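Local atomic coordinates of cell divisionFtsK/SpoIIIE (Thermomonospora curvata, PDB entry 4NH0), a protein that forms the multidomain ATPase motor of the type VII (ESX) secretion system, which exports proteins such as EsxA and EsxB, and might be its translocase subunit. Residues 339-344 / 420-425. Sequence-based numbering, arbitrary orientation.
Sequences FVLVDF and FIVLDE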
ATOM      1  N   PHE A 339      29.396  26.551   1.217  1.00 71.09           N
ATOM      2  CA  PHE A 339      29.559  26.154  -0.178  1.00 66.86           C
ATOM      3  C   PHE A 339      28.493  25.171  -0.646  1.00 58.86           C
ATOM      4  O   PHE A 339      27.997  24.355   0.127  1.00 69.11           O
ATOM      5  CB  PHE A 339      30.937  25.525  -0.400  1.00 75.04           C
ATOM      6  CG  PHE A 339      32.081  26.475  -0.206  1.00 75.80           C
ATOM      7  CD1 PHE A 339      32.379  27.424  -1.167  1.00 69.67           C
ATOM      8  CD2 PHE A 339      32.871  26.403   0.926  1.00 63.65           C
ATOM      9  CE1 PHE A 339      33.436  28.295  -0.993  1.00 74.37           C
ATOM     10  CE2 PHE A 339      33.928  27.271   1.105  1.00 64.31           C
ATOM     11  CZ  PHE A 339      34.211  28.218   0.145  1.00 75.62           C
ATOM     12  N   VAL A 340      28.149  25.266  -1.925  1.00 59.66           N
ATOM     13  CA  VAL A 340      27.368  24.238  -2.599  1.00 56.04           C
ATOM     14  C   VAL A 340      28.135  23.815  -3.843  1.00 71.31           C
ATOM     15  O   VAL A 340      28.107  24.497  -4.866  1.00 74.91           O
ATOM     16  CB  VAL A 340      25.962  24.724  -2.985  1.00 63.59           C
ATOM     17  CG1 VAL A 340      25.224  23.641  -3.755  1.00 61.33           C
ATOM     18  CG2 VAL A 340      25.180  25.116  -1.746  1.00 65.43           C
ATOM     19  N   LEU A 341      28.837  22.693  -3.740  1.00 60.50           N
ATOM     20  CA  LEU A 341      29.715  22.241  -4.809  1.00 56.73           C
ATOM     21  C   LEU A 341      28.999  21.265  -5.733  1.00 58.67           C
ATOM     22  O   LEU A 341      28.609  20.174  -5.320  1.00 70.84           O
ATOM     23  CB  LEU A 341      30.969  21.603  -4.215  1.00 62.50           C
ATOM     24  CG  LEU A 341      31.648  22.483  -3.163  1.00 61.42           C
ATOM     25  CD1 LEU A 341      32.843  21.781  -2.542  1.00 65.94           C
ATOM     26  CD2 LEU A 341      32.057  23.816  -3.766  1.00 63.67           C
ATOM     27  N   VAL A 342      28.829  21.667  -6.988  1.00 59.47           N
ATOM     28  CA  VAL A 342      28.059  20.884  -7.945  1.00 61.23           C
ATOM     29  C   VAL A 342      28.859  20.550  -9.201  1.00 71.98           C
ATOM     30  O   VAL A 342      29.463  21.428  -9.814  1.00 68.85           O
ATOM     31  CB  VAL A 342      26.775  21.627  -8.361  1.00 65.25           C
ATOM     32  CG1 VAL A 342      25.970  20.794  -9.343  1.00 66.67           C
ATOM     33  CG2 VAL A 342      25.940  21.970  -7.140  1.00 62.52           C
ATOM     34  N   ASP A 343      28.859  19.274  -9.572  1.00 75.97           N
ATOM     35  CA  ASP A 343      29.457  18.836 -10.827  1.00 86.27           C
ATOM     36  C   ASP A 343      28.442  18.007 -11.605  1.00 82.51           C
ATOM     37  O   ASP A 343      27.946  16.999 -11.107  1.00 84.77           O
ATOM     38  CB  ASP A 343      30.732  18.028 -10.574  1.00102.40           C
ATOM     39  CG  ASP A 343      31.609  17.918 -11.808  1.00101.25           C
ATOM     40  OD1 ASP A 343      31.101  18.129 -12.928  1.00 91.74           O
ATOM     41  OD2 ASP A 343      32.812  17.620 -11.657  1.00 98.31           O
ATOM     42  N   PHE A 344      28.134  18.439 -12.823  1.00 76.89           N
ATOM     43  CA  PHE A 344      27.134  17.762 -13.641  1.00 80.28           C
ATOM     44  C   PHE A 344      27.578  16.357 -14.029  1.00 89.98           C
ATOM     45  O   PHE A 344      26.786  15.416 -13.993  1.00103.86           O
ATOM     46  CB  PHE A 344      26.829  18.577 -14.898  1.00 93.86           C
ATOM     47  CG  PHE A 344      25.872  17.902 -15.836  1.00 93.11           C
ATOM     48  CD1 PHE A 344      24.534  17.776 -15.509  1.00 89.67           C
ATOM     49  CD2 PHE A 344      26.310  17.397 -17.048  1.00105.64           C
ATOM     50  CE1 PHE A 344      23.651  17.156 -16.368  1.00 93.96           C
ATOM     51  CE2 PHE A 344      25.431  16.776 -17.913  1.00109.35           C
ATOM     52  CZ  PHE A 344      24.099  16.656 -17.572  1.00102.21           C
ATOM     53  N   PHE A 420      28.219  30.364  -1.611  1.00 65.62           N
ATOM     54  CA  PHE A 420      28.983  30.268  -2.846  1.00 57.61           C
ATOM     55  C   PHE A 420      28.620  28.985  -3.581  1.00 55.90           C
ATOM     56  O   PHE A 420      28.842  27.886  -3.076  1.00 64.84           O
ATOM     57  CB  PHE A 420      30.485  30.309  -2.562  1.00 62.30           C
ATOM     58  CG  PHE A 420      31.324  30.563  -3.781  1.00 58.98           C
ATOM     59  CD1 PHE A 420      30.773  31.142  -4.911  1.00 62.86           C
ATOM     60  CD2 PHE A 420      32.664  30.212  -3.802  1.00 55.76           C
ATOM     61  CE1 PHE A 420      31.542  31.373  -6.034  1.00 65.46           C
ATOM     62  CE2 PHE A 420      33.436  30.440  -4.922  1.00 63.87           C
ATOM     63  CZ  PHE A 420      32.874  31.021  -6.039  1.00 66.95           C
ATOM     64  N   ILE A 421      28.058  29.130  -4.775  1.00 57.50           N
ATOM     65  CA  ILE A 421      27.639  27.978  -5.560  1.00 57.10           C
ATOM     66  C   ILE A 421      28.572  27.743  -6.740  1.00 63.69           C
ATOM     67  O   ILE A 421      28.706  28.593  -7.618  1.00 57.95           O
ATOM     68  CB  ILE A 421      26.205  28.145  -6.079  1.00 64.45           C
ATOM     69  CG1 ILE A 421      25.253  28.435  -4.918  1.00 67.47           C
ATOM     70  CG2 ILE A 421      25.765  26.902  -6.831  1.00 55.26           C
ATOM     71  CD1 ILE A 421      23.821  28.651  -5.345  1.00 58.24           C
ATOM     72  N   VAL A 422      29.216  26.582  -6.750  1.00 60.36           N
ATOM     73  CA  VAL A 422      30.133  26.221  -7.821  1.00 55.90           C
ATOM     74  C   VAL A 422      29.554  25.094  -8.666  1.00 67.96           C
ATOM     75  O   VAL A 422      29.568  23.933  -8.259  1.00 82.08           O
ATOM     76  CB  VAL A 422      31.501  25.792  -7.267  1.00 54.63           C
ATOM     77  CG1 VAL A 422      32.490  25.587  -8.399  1.00 48.63           C
ATOM     78  CG2 VAL A 422      32.021  26.830  -6.289  1.00 53.10           C
ATOM     79  N   LEU A 423      29.041  25.440  -9.842  1.00 57.94           N
ATOM     80  CA  LEU A 423      28.445  24.452 -10.730  1.00 63.42           C
ATOM     81  C   LEU A 423      29.363  24.182 -11.917  1.00 70.83           C
ATOM     82  O   LEU A 423      29.524  25.030 -12.794  1.00 79.53           O
ATOM     83  CB  LEU A 423      27.069  24.924 -11.211  1.00 61.33           C
ATOM     84  CG  LEU A 423      26.043  23.869 -11.639  1.00 62.75           C
ATOM     85  CD1 LEU A 423      24.657  24.483 -11.695  1.00 52.38           C
ATOM     86  CD2 LEU A 423      26.391  23.240 -12.979  1.00 68.75           C
ATOM     87  N   ASP A 424      29.960  22.996 -11.940  1.00 72.22           N
ATOM     88  CA  ASP A 424      30.843  22.607 -13.031  1.00 79.34           C
ATOM     89  C   ASP A 424      30.042  21.983 -14.170  1.00 85.66           C
ATOM     90  O   ASP A 424      28.998  21.373 -13.938  1.00 85.60           O
ATOM     91  CB  ASP A 424      31.912  21.630 -12.537  1.00 83.18           C
ATOM     92  CG  ASP A 424      33.130  21.588 -13.441  1.00 88.67           C
ATOM     93  OD1 ASP A 424      33.028  22.020 -14.607  1.00 91.38           O
ATOM     94  OD2 ASP A 424      34.194  21.120 -12.983  1.00 82.51           O
ATOM     95  N   GLU A 425      30.540  22.149 -15.393  1.00 95.57           N
ATOM     96  CA  GLU A 425      29.917  21.586 -16.590  1.00 85.84           C
ATOM     97  C   GLU A 425      28.469  22.031 -16.765  1.00 83.75           C
ATOM     98  O   GLU A 425      27.602  21.226 -17.104  1.00 93.93           O
ATOM     99  CB  GLU A 425      29.984  20.058 -16.560  1.00 86.54           C
ATOM    100  CG  GLU A 425      31.393  19.503 -16.601  1.00104.91           C
ATOM    101  CD  GLU A 425      32.158  19.957 -17.824  1.00112.95           C
ATOM    102  OE1 GLU A 425      33.402  20.017 -17.756  1.00104.35           O
ATOM    103  OE2 GLU A 425      31.515  20.256 -18.854  1.00 98.96           O
TER
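Val342 is held to strand 420-424 through both backbone polar atoms: its N donates to Val422 O at 2.7 Å, and its O receives Asp424 N in an almost straight bond (173° at the hydrogen). Val340 is bonded likewise, its N to Phe420 O and its O to Val422 N, the pattern of a parallel pair. Just past the end of strand 339-343, Phe344 N reaches Asp424 O at 3.3 Å, the donor standing above the carbonyl plane. Val340 and Val342 share one face with Ile421 and Leu423; there Val342 CG1 meets Leu423 CG at 3.8 Å. On the other face Leu341 CD2 lies beside Val422 CG2. Phe339 and Phe420 touch at their ring edges, CE1 to CD2, 3.5 Å apart, and the Phe339 ring packs on Val325 and Leu328 of helix 317-329. An alanine at Phe339 would probably leave this edge of the Phe420 ring without its partner and open a gap against that helix. Further along this face the carboxylates of Asp343 and Asp424 run side by side, their planes 14° apart and OD2 atoms 4.0 Å apart; two like charges this close would probably repel, which the salt bridge of Asp424 OD2 to Lys317 NZ of the predicted ATP site is likely to offset. Asp424 closes the strand and the inferred active-site Glu425 follows it, consistent with the Walker B acidic pair of P-loop ATPases. Within the FtsK 1 sheet, strand 337-343 lies between 418-424 and 359-364, at one edge, while 452-458 flanks 418-424; helix 317-329 also touches Phe420, and helix 427-430 Leu423 and Phe344.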